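PDB 6ZB6: glutathione transferase from Lolium rigidum, which probably conjugates glutathione to electrophilic xenobiotics, as phi class glutathione transferases do, and is implicated in multiple-herbicide resistance. Local coordinates for residues I116-L121 and M125-P130; G8-T13 and S211-P216. One frame throughout, in Å; residues are numbered along the deposited sequence.

Interaction 1: residues I116-L121 and M125-P130; sequences IVYQCL and MMRGIP. With GTB (S-(p-nitrobenzyl)glutathione), chain G.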
ATOM      1  N   ILE A 116       8.398   3.675 -11.253  1.00 27.49           N
ATOM      2  CA  ILE A 116       7.602   3.575 -12.470  1.00 23.36           C
ATOM      3  C   ILE A 116       6.259   4.266 -12.285  1.00 27.54           C
ATOM      4  O   ILE A 116       5.775   4.954 -13.189  1.00 30.92           O
ATOM      5  CB  ILE A 116       7.445   2.103 -12.889  1.00 27.17           C
ATOM      6  CG1 ILE A 116       8.827   1.476 -13.112  1.00 27.81           C
ATOM      7  CG2 ILE A 116       6.609   1.995 -14.187  1.00 22.33           C
ATOM      8  CD1 ILE A 116       8.864  -0.030 -12.967  1.00 30.23           C
ATOM      9  N   VAL A 117       5.646   4.119 -11.108  1.00 28.39           N
ATOM     10  CA  VAL A 117       4.391   4.813 -10.827  1.00 28.19           C
ATOM     11  C   VAL A 117       4.606   6.322 -10.829  1.00 30.35           C
ATOM     12  O   VAL A 117       3.821   7.078 -11.419  1.00 32.16           O
ATOM     13  CB  VAL A 117       3.792   4.330  -9.492  1.00 25.05           C
ATOM     14  CG1 VAL A 117       2.585   5.178  -9.123  1.00 29.67           C
ATOM     15  CG2 VAL A 117       3.414   2.861  -9.590  1.00 27.98           C
ATOM     16  N   TYR A 118       5.677   6.783 -10.167  1.00 33.34           N
ATOM     17  CA  TYR A 118       5.995   8.211 -10.150  1.00 35.40           C
ATOM     18  C   TYR A 118       6.196   8.746 -11.557  1.00 37.20           C
ATOM     19  O   TYR A 118       5.607   9.763 -11.940  1.00 36.47           O
ATOM     20  CB  TYR A 118       7.256   8.463  -9.321  1.00 40.34           C
ATOM     21  CG  TYR A 118       6.991   8.694  -7.858  1.00 42.21           C
ATOM     22  CD1 TYR A 118       6.705   9.966  -7.376  1.00 45.74           C
ATOM     23  CD2 TYR A 118       7.025   7.638  -6.953  1.00 49.49           C
ATOM     24  CE1 TYR A 118       6.461  10.179  -6.029  1.00 46.50           C
ATOM     25  CE2 TYR A 118       6.779   7.838  -5.605  1.00 46.59           C
ATOM     26  CZ  TYR A 118       6.498   9.109  -5.150  1.00 51.63           C
ATOM     27  OH  TYR A 118       6.258   9.304  -3.811  1.00 54.62           O
ATOM     28  N   GLN A 119       7.034   8.070 -12.341  1.00 32.43           N
ATOM     29  CA  GLN A 119       7.413   8.609 -13.640  1.00 35.68           C
ATOM     30  C   GLN A 119       6.271   8.535 -14.647  1.00 37.27           C
ATOM     31  O   GLN A 119       6.166   9.407 -15.516  1.00 34.07           O
ATOM     32  CB  GLN A 119       8.633   7.865 -14.176  1.00 34.41           C
ATOM     33  CG  GLN A 119       9.906   8.085 -13.384  1.00 38.92           C
ATOM     34  CD  GLN A 119      10.390   9.518 -13.450  1.00 42.32           C
ATOM     35  OE1 GLN A 119      10.090  10.239 -14.396  1.00 41.17           O
ATOM     36  NE2 GLN A 119      11.146   9.938 -12.435  1.00 44.69           N
ATOM     37  N   CYS A 120       5.406   7.522 -14.548  1.00 34.13           N
ATOM     38  CA  CYS A 120       4.378   7.300 -15.555  1.00 37.54           C
ATOM     39  C   CYS A 120       3.030   7.894 -15.159  1.00 38.65           C
ATOM     40  O   CYS A 120       2.235   8.228 -16.045  1.00 39.10           O
ATOM     41  CB  CYS A 120       4.214   5.796 -15.808  1.00 34.11           C
ATOM     42  SG  CYS A 120       5.605   5.008 -16.627  1.00 33.46           S
ATOM     43  N   LEU A 121       2.776   8.073 -13.858  1.00 33.72           N
ATOM     44  CA  LEU A 121       1.475   8.527 -13.363  1.00 36.16           C
ATOM     45  C   LEU A 121       1.590   9.821 -12.567  1.00 43.77           C
ATOM     46  O   LEU A 121       1.066  10.850 -13.004  1.00 39.35           O
ATOM     47  CB  LEU A 121       0.837   7.427 -12.515  1.00 39.12           C
ATOM     48  CG  LEU A 121      -0.252   6.568 -13.143  1.00 51.28           C
ATOM     49  CD1 LEU A 121      -1.046   5.872 -12.044  1.00 52.36           C
ATOM     50  CD2 LEU A 121      -1.152   7.428 -14.009  1.00 51.40           C
ATOM     51  N   MET A 125       0.735  13.658 -14.447  1.00 64.36           N
ATOM     52  CA  MET A 125      -0.614  14.091 -14.094  1.00 69.78           C
ATOM     53  C   MET A 125      -0.592  15.081 -12.933  1.00 71.01           C
ATOM     54  O   MET A 125      -1.083  16.211 -13.050  1.00 78.56           O
ATOM     55  CB  MET A 125      -1.474  12.876 -13.749  1.00 71.97           C
ATOM     56  CG  MET A 125      -1.461  11.779 -14.799  1.00 81.23           C
ATOM     57  SD  MET A 125      -2.970  10.832 -14.685  1.00 96.05           S
ATOM     58  CE  MET A 125      -4.027  12.087 -15.374  1.00 97.67           C
ATOM     59  N   MET A 126      -0.016  14.675 -11.804  1.00 60.63           N
ATOM     60  CA  MET A 126      -0.130  15.466 -10.583  1.00 61.53           C
ATOM     61  C   MET A 126       0.791  16.680 -10.591  1.00 58.10           C
ATOM     62  O   MET A 126       0.379  17.773 -10.190  1.00 65.09           O
ATOM     63  CB  MET A 126       0.167  14.592  -9.365  1.00 60.44           C
ATOM     64  CG  MET A 126      -0.875  13.519  -9.106  1.00 68.17           C
ATOM     65  SD  MET A 126      -2.507  13.950  -9.728  1.00 72.42           S
ATOM     66  CE  MET A 126      -3.213  14.732  -8.276  1.00 64.13           C
ATOM     67  N   ARG A 127       2.036  16.514 -11.025  1.00 52.77           N
ATOM     68  CA  ARG A 127       3.030  17.574 -10.930  1.00 56.40           C
ATOM     69  C   ARG A 127       3.329  18.242 -12.264  1.00 60.39           C
ATOM     70  O   ARG A 127       4.138  19.173 -12.304  1.00 63.22           O
ATOM     71  CB  ARG A 127       4.327  17.027 -10.329  1.00 55.16           C
ATOM     72  CG  ARG A 127       4.203  16.611  -8.876  1.00 64.12           C
ATOM     73  CD  ARG A 127       5.533  16.723  -8.161  1.00 69.03           C
ATOM     74  NE  ARG A 127       5.982  15.429  -7.654  1.00 80.32           N
ATOM     75  CZ  ARG A 127       7.057  14.784  -8.096  1.00 83.90           C
ATOM     76  NH1 ARG A 127       7.800  15.317  -9.057  1.00 83.73           N
ATOM     77  NH2 ARG A 127       7.393  13.608  -7.576  1.00 80.67           N
ATOM     78  N   GLY A 128       2.698  17.801 -13.351  1.00 62.26           N
ATOM     79  CA  GLY A 128       2.972  18.383 -14.653  1.00 60.19           C
ATOM     80  C   GLY A 128       4.407  18.240 -15.108  1.00 66.19           C
ATOM     81  O   GLY A 128       4.917  19.117 -15.811  1.00 73.16           O
ATOM     82  N   ILE A 129       5.073  17.159 -14.725  1.00 65.82           N
ATOM     83  CA  ILE A 129       6.471  16.899 -15.059  1.00 63.64           C
ATOM     84  C   ILE A 129       6.515  15.677 -15.971  1.00 65.72           C
ATOM     85  O   ILE A 129       6.001  14.616 -15.594  1.00 67.14           O
ATOM     86  CB  ILE A 129       7.317  16.678 -13.796  1.00 63.93           C
ATOM     87  CG1 ILE A 129       7.306  17.937 -12.925  1.00 66.39           C
ATOM     88  CG2 ILE A 129       8.745  16.287 -14.155  1.00 58.80           C
ATOM     89  CD1 ILE A 129       7.447  19.230 -13.715  1.00 65.43           C
ATOM     90  N   PRO A 130       7.105  15.770 -17.160  1.00 62.53           N
ATOM     91  CA  PRO A 130       7.056  14.646 -18.102  1.00 58.53           C
ATOM     92  C   PRO A 130       7.835  13.430 -17.615  1.00 56.46           C
ATOM     93  O   PRO A 130       8.710  13.505 -16.750  1.00 52.57           O
ATOM     94  CB  PRO A 130       7.673  15.219 -19.384  1.00 48.16           C
ATOM     95  CG  PRO A 130       8.447  16.405 -18.945  1.00 54.42           C
ATOM     96  CD  PRO A 130       7.714  16.966 -17.764  1.00 65.10           C
TER
HETATM   97  N1  GTB G 301       6.821   6.716   4.880  1.00 18.02           N
HETATM   98  CA1 GTB G 301       5.643   7.568   4.823  1.00 21.51           C
HETATM   99  C1  GTB G 301       4.394   6.724   5.118  1.00 18.28           C
HETATM  100  O11 GTB G 301       4.313   5.536   4.700  1.00 24.21           O
HETATM  101  O12 GTB G 301       3.435   7.204   5.782  1.00 19.89           O
HETATM  102  CB1 GTB G 301       5.580   8.181   3.419  1.00 22.70           C
HETATM  103  CG1 GTB G 301       4.332   9.058   3.332  1.00 23.37           C
HETATM  104  CD1 GTB G 301       4.319   9.882   2.056  1.00 26.96           C
HETATM  105  OE1 GTB G 301       5.200   9.808   1.254  1.00 26.00           O
HETATM  106  N2  GTB G 301       3.199  10.761   1.831  1.00 21.22           N
HETATM  107  CA2 GTB G 301       3.201  11.544   0.612  1.00 25.17           C
HETATM  108  C2  GTB G 301       3.289  13.015   0.993  1.00 21.65           C
HETATM  109  O2  GTB G 301       2.651  13.471   1.890  1.00 22.74           O
HETATM  110  CB2 GTB G 301       1.917  11.265  -0.172  1.00 24.32           C
HETATM  111  SG2 GTB G 301       1.940   9.521  -0.726  1.00 30.90           S
HETATM  112  N3  GTB G 301       4.190  13.869   0.258  1.00 25.54           N
HETATM  113  CA3 GTB G 301       4.267  15.270   0.615  1.00 30.26           C
HETATM  114  C3  GTB G 301       5.700  15.646   0.983  1.00 36.92           C
HETATM  115  O31 GTB G 301       6.055  16.857   0.939  1.00 44.62           O
HETATM  116  O32 GTB G 301       6.526  14.758   1.332  1.00 37.82           O
HETATM  117  C'  GTB G 301       3.272   9.324  -1.946  1.00 35.64           C
HETATM  118  C1' GTB G 301       2.988  10.251  -3.124  1.00 45.42           C
HETATM  119  C2' GTB G 301       3.853  11.298  -3.402  1.00 50.70           C
HETATM  120  C3' GTB G 301       3.603  12.146  -4.470  1.00 58.90           C
HETATM  121  C4' GTB G 301       2.486  11.945  -5.268  1.00 57.62           C
HETATM  122  N41 GTB G 301       2.216  12.838  -6.393  1.00 59.47           N
HETATM  123  O41 GTB G 301       3.138  13.833  -6.763  1.00 59.42           O
HETATM  124  O42 GTB G 301       1.212  12.723  -6.989  1.00 55.22           O
HETATM  125  C5' GTB G 301       1.618  10.897  -4.986  1.00 53.47           C
HETATM  126  C6' GTB G 301       1.867  10.048  -3.917  1.00 52.61           C
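The amide N of M125 donates to the carbonyl O of L121 at 3.2 Å, an i to i+4 bond with an N-H...O angle of 155° near the end of helix 92-127. Beside it, the two side chains run side by side in the same direction, and CD2 of L121 lies 3.9 Å from SD of M125. Y118, one turn before L121, meets R127, which lies beyond M125: NH2 of the arginine comes to the edge of the phenol ring, near its plane, 3.7 Å from CD1. The guanidinium plane is turned 44° from the phenol, and the contact is made beside the ring and not over its face. The bend of R127 at chi3 turns NE toward nitro oxygen O41 of the ligand, 3.4 Å away, a weak hydrogen bond at 136°. The other nitro oxygen, O42, lies against CB and CG at the start of the M126 side chain, 3.1 Å from CG. Y118 reaches the ring bearing this nitro group, its OH lying 3.2 Å from C2'. The three residues thus line the part of the pocket that receives the S-nitrobenzyl group, consistent with the hydrophobic-substrate site of this family. G128, with positive phi, takes the chain out of the helix. Behind the pocket, V117 and L121 pack on Y178 of helix 173-179 and I116 lies on helix 133-156, while Q119 accepts through OE1 from the backbone N of D132, tying the final turns of helix 92-127 to the approach of helix 133-156.

Interaction 2: residues G8-T13 and S211-P216; sequences GPAMST and SATMVP. With GTB (S-(p-nitrobenzyl)glutathione), chain G.
The glutathione sulfur site is built on the loop 8-13, which holds S12 beside the ligand and rests on the end of helix 205-214 through A10, M11, T213 and M214. OG of S12 lies 3.2 Å from the thioether SG2 of the ligand. With chi1 at 163°, this hydroxyl stands opposite the serine's own N and beside its carbonyl carbon, on the side of the loop turned from M214. OG1 of T13 comes to 3.7 Å from SG2. Topologically, this is the link between the first strand and first helix of a thioredoxin-like domain, where S12 is the N-cap of helix 13-24, consistent with the serine that phi class enzymes use to activate the thiol. A type I turn from P9 to S12 shapes the loop, its S12 N to P9 O bond measuring 3.1 Å. Across the contact the backbones come very close, with 4.1 Å between CA of M11 and CA of M214. CG of M214 rests against the carbonyl O of A10 at 3.6 Å, and CB of M11 lies 4.0 Å from O of M214. M11 sends its CG between its own N and carbonyl carbon (chi1 55°), and the end of the chain then leads away from the helix. The methyl CB of A10 meets OG1 of T213 at 3.7 Å, a hydroxyl whose hydrogen bond goes to the backbone O of I210. Y178 of helix 173-179 touches M214 and bonds through its OH to O of M11.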
ATOM      1  N   GLY A   8      -5.740  12.873   5.121  1.00 23.84           N
ATOM      2  CA  GLY A   8      -5.203  12.728   3.793  1.00 17.79           C
ATOM      3  C   GLY A   8      -6.247  12.133   2.858  1.00 21.95           C
ATOM      4  O   GLY A   8      -7.152  11.407   3.285  1.00 26.96           O
ATOM      5  N   PRO A   9      -6.134  12.429   1.568  1.00 26.51           N
ATOM      6  CA  PRO A   9      -7.087  11.874   0.595  1.00 26.57           C
ATOM      7  C   PRO A   9      -6.919  10.372   0.419  1.00 28.06           C
ATOM      8  O   PRO A   9      -5.803   9.847   0.436  1.00 20.89           O
ATOM      9  CB  PRO A   9      -6.753  12.627  -0.697  1.00 32.98           C
ATOM     10  CG  PRO A   9      -5.370  13.179  -0.489  1.00 31.00           C
ATOM     11  CD  PRO A   9      -5.238  13.436   0.972  1.00 22.74           C
ATOM     12  N   ALA A  10      -8.046   9.681   0.213  1.00 31.59           N
ATOM     13  CA  ALA A  10      -7.998   8.229   0.059  1.00 31.77           C
ATOM     14  C   ALA A  10      -7.169   7.800  -1.145  1.00 24.66           C
ATOM     15  O   ALA A  10      -6.658   6.675  -1.156  1.00 30.47           O
ATOM     16  CB  ALA A  10      -9.411   7.647  -0.053  1.00 33.55           C
ATOM     17  N   MET A  11      -6.983   8.680  -2.132  1.00 21.79           N
ATOM     18  CA  MET A  11      -6.234   8.303  -3.327  1.00 28.19           C
ATOM     19  C   MET A  11      -4.734   8.209  -3.086  1.00 27.69           C
ATOM     20  O   MET A  11      -4.043   7.541  -3.857  1.00 24.10           O
ATOM     21  CB  MET A  11      -6.500   9.297  -4.460  1.00 31.77           C
ATOM     22  CG  MET A  11      -6.215  10.736  -4.089  1.00 52.57           C
ATOM     23  SD  MET A  11      -5.452  11.685  -5.418  1.00 70.19           S
ATOM     24  CE  MET A  11      -3.726  11.263  -5.178  1.00 72.59           C
ATOM     25  N   SER A  12      -4.210   8.863  -2.051  1.00 22.64           N
ATOM     26  CA  SER A  12      -2.784   8.783  -1.765  1.00 23.12           C
ATOM     27  C   SER A  12      -2.424   7.363  -1.343  1.00 18.58           C
ATOM     28  O   SER A  12      -3.106   6.767  -0.498  1.00 23.32           O
ATOM     29  CB  SER A  12      -2.415   9.784  -0.666  1.00 29.85           C
ATOM     30  OG  SER A  12      -1.165   9.478  -0.086  1.00 36.81           O
ATOM     31  N   THR A  13      -1.343   6.825  -1.921  1.00 19.27           N
ATOM     32  CA  THR A  13      -0.978   5.424  -1.676  1.00 19.57           C
ATOM     33  C   THR A  13      -0.892   5.102  -0.189  1.00 22.17           C
ATOM     34  O   THR A  13      -1.443   4.097   0.278  1.00 17.38           O
ATOM     35  CB  THR A  13       0.363   5.102  -2.331  1.00 23.15           C
ATOM     36  OG1 THR A  13       1.277   6.169  -2.086  1.00 23.69           O
ATOM     37  CG2 THR A  13       0.190   4.905  -3.840  1.00 20.01           C
ATOM     38  N   SER A 211      -9.869   0.251  -3.414  1.00 25.02           N
ATOM     39  CA  SER A 211      -9.423   0.582  -4.765  1.00 32.89           C
ATOM     40  C   SER A 211     -10.495   1.370  -5.516  1.00 36.14           C
ATOM     41  O   SER A 211     -10.170   2.218  -6.358  1.00 29.82           O
ATOM     42  CB  SER A 211      -9.023  -0.689  -5.526  1.00 38.09           C
ATOM     43  OG  SER A 211     -10.095  -1.605  -5.638  1.00 44.46           O
ATOM     44  N   ALA A 212     -11.770   1.152  -5.178  1.00 36.79           N
ATOM     45  CA  ALA A 212     -12.853   1.925  -5.780  1.00 40.38           C
ATOM     46  C   ALA A 212     -12.864   3.374  -5.303  1.00 44.15           C
ATOM     47  O   ALA A 212     -13.404   4.243  -5.990  1.00 44.08           O
ATOM     48  CB  ALA A 212     -14.201   1.273  -5.474  1.00 35.02           C
ATOM     49  N   THR A 213     -12.307   3.661  -4.132  1.00 41.16           N
ATOM     50  CA  THR A 213     -12.249   5.042  -3.676  1.00 46.63           C
ATOM     51  C   THR A 213     -10.993   5.758  -4.145  1.00 48.07           C
ATOM     52  O   THR A 213     -10.933   6.988  -4.069  1.00 52.04           O
ATOM     53  CB  THR A 213     -12.336   5.127  -2.147  1.00 45.46           C
ATOM     54  OG1 THR A 213     -11.082   4.744  -1.576  1.00 50.27           O
ATOM     55  CG2 THR A 213     -13.424   4.219  -1.619  1.00 42.76           C
ATOM     56  N   MET A 214      -9.992   5.021  -4.619  1.00 55.87           N
ATOM     57  CA  MET A 214      -8.808   5.645  -5.194  1.00 59.32           C
ATOM     58  C   MET A 214      -9.034   6.071  -6.641  1.00 79.40           C
ATOM     59  O   MET A 214      -8.479   7.088  -7.069  1.00 74.15           O
ATOM     60  CB  MET A 214      -7.622   4.683  -5.092  1.00 46.22           C
ATOM     61  CG  MET A 214      -7.367   4.177  -3.672  1.00 29.34           C
ATOM     62  SD  MET A 214      -6.298   2.736  -3.628  1.00 26.80           S
ATOM     63  CE  MET A 214      -4.793   3.453  -4.278  1.00 25.04           C
ATOM     64  N   VAL A 215      -9.871   5.330  -7.373  1.00104.36           N
ATOM     65  CA  VAL A 215     -10.221   5.486  -8.795  1.00125.16           C
ATOM     66  C   VAL A 215      -9.082   6.007  -9.670  1.00150.55           C
ATOM     67  O   VAL A 215      -8.789   7.212  -9.670  1.00155.78           O
ATOM     68  CB  VAL A 215     -11.477   6.364  -8.981  1.00119.55           C
ATOM     69  CG1 VAL A 215     -12.732   5.577  -8.643  1.00117.62           C
ATOM     70  CG2 VAL A 215     -11.422   7.659  -8.166  1.00115.57           C
ATOM     71  N   PRO A 216      -8.447   5.147 -10.464  1.00166.67           N
ATOM     72  CA  PRO A 216      -7.476   5.619 -11.465  1.00174.55           C
ATOM     73  C   PRO A 216      -8.195   6.234 -12.654  1.00178.59           C
ATOM     74  O   PRO A 216      -9.405   6.499 -12.576  1.00181.32           O
ATOM     75  CB  PRO A 216      -6.722   4.335 -11.863  1.00174.97           C
ATOM     76  CG  PRO A 216      -7.256   3.239 -10.981  1.00173.81           C
ATOM     77  CD  PRO A 216      -8.592   3.685 -10.491  1.00172.08           C
TER
HETATM   78  N1  GTB G 301       6.821   6.716   4.880  1.00 18.02           N
HETATM   79  CA1 GTB G 301       5.643   7.568   4.823  1.00 21.51           C
HETATM   80  C1  GTB G 301       4.394   6.724   5.118  1.00 18.28           C
HETATM   81  O11 GTB G 301       4.313   5.536   4.700  1.00 24.21           O
HETATM   82  O12 GTB G 301       3.435   7.204   5.782  1.00 19.89           O
HETATM   83  CB1 GTB G 301       5.580   8.181   3.419  1.00 22.70           C
HETATM   84  CG1 GTB G 301       4.332   9.058   3.332  1.00 23.37           C
HETATM   85  CD1 GTB G 301       4.319   9.882   2.056  1.00 26.96           C
HETATM   86  OE1 GTB G 301       5.200   9.808   1.254  1.00 26.00           O
HETATM   87  N2  GTB G 301       3.199  10.761   1.831  1.00 21.22           N
HETATM   88  CA2 GTB G 301       3.201  11.544   0.612  1.00 25.17           C
HETATM   89  C2  GTB G 301       3.289  13.015   0.993  1.00 21.65           C
HETATM   90  O2  GTB G 301       2.651  13.471   1.890  1.00 22.74           O
HETATM   91  CB2 GTB G 301       1.917  11.265  -0.172  1.00 24.32           C
HETATM   92  SG2 GTB G 301       1.940   9.521  -0.726  1.00 30.90           S
HETATM   93  N3  GTB G 301       4.190  13.869   0.258  1.00 25.54           N
HETATM   94  CA3 GTB G 301       4.267  15.270   0.615  1.00 30.26           C
HETATM   95  C3  GTB G 301       5.700  15.646   0.983  1.00 36.92           C
HETATM   96  O31 GTB G 301       6.055  16.857   0.939  1.00 44.62           O
HETATM   97  O32 GTB G 301       6.526  14.758   1.332  1.00 37.82           O
HETATM   98  C'  GTB G 301       3.272   9.324  -1.946  1.00 35.64           C
HETATM   99  C1' GTB G 301       2.988  10.251  -3.124  1.00 45.42           C
HETATM  100  C2' GTB G 301       3.853  11.298  -3.402  1.00 50.70           C
HETATM  101  C3' GTB G 301       3.603  12.146  -4.470  1.00 58.90           C
HETATM  102  C4' GTB G 301       2.486  11.945  -5.268  1.00 57.62           C
HETATM  103  N41 GTB G 301       2.216  12.838  -6.393  1.00 59.47           N
HETATM  104  O41 GTB G 301       3.138  13.833  -6.763  1.00 59.42           O
HETATM  105  O42 GTB G 301       1.212  12.723  -6.989  1.00 55.22           O
HETATM  106  C5' GTB G 301       1.618  10.897  -4.986  1.00 53.47           C
HETATM  107  C6' GTB G 301       1.867  10.048  -3.917  1.00 52.61           C

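Overall arrangement
Both interactions border the bound S-(p-nitrobenzyl)glutathione from different parts of the fold: their centres are 16 Å apart, and their nearest atoms, about 5 Å apart, do not touch. Interaction 2 joins the loop after strand 4-7, in the thioredoxin-like N-terminal domain, to helix 205-214 near the end of the chain. Interaction 1 falls between those segments in sequence and is local to the end of helix 92-127 in the all-helical C-terminal domain. The loop 8-13 faces the sulfur, whereas Y118, M126 and R127 receive the nitrobenzyl group. Y178 of helix 173-179 contacts both, so the parts of the pocket around the sulfur and around the nitrobenzyl group share one structural neighbour.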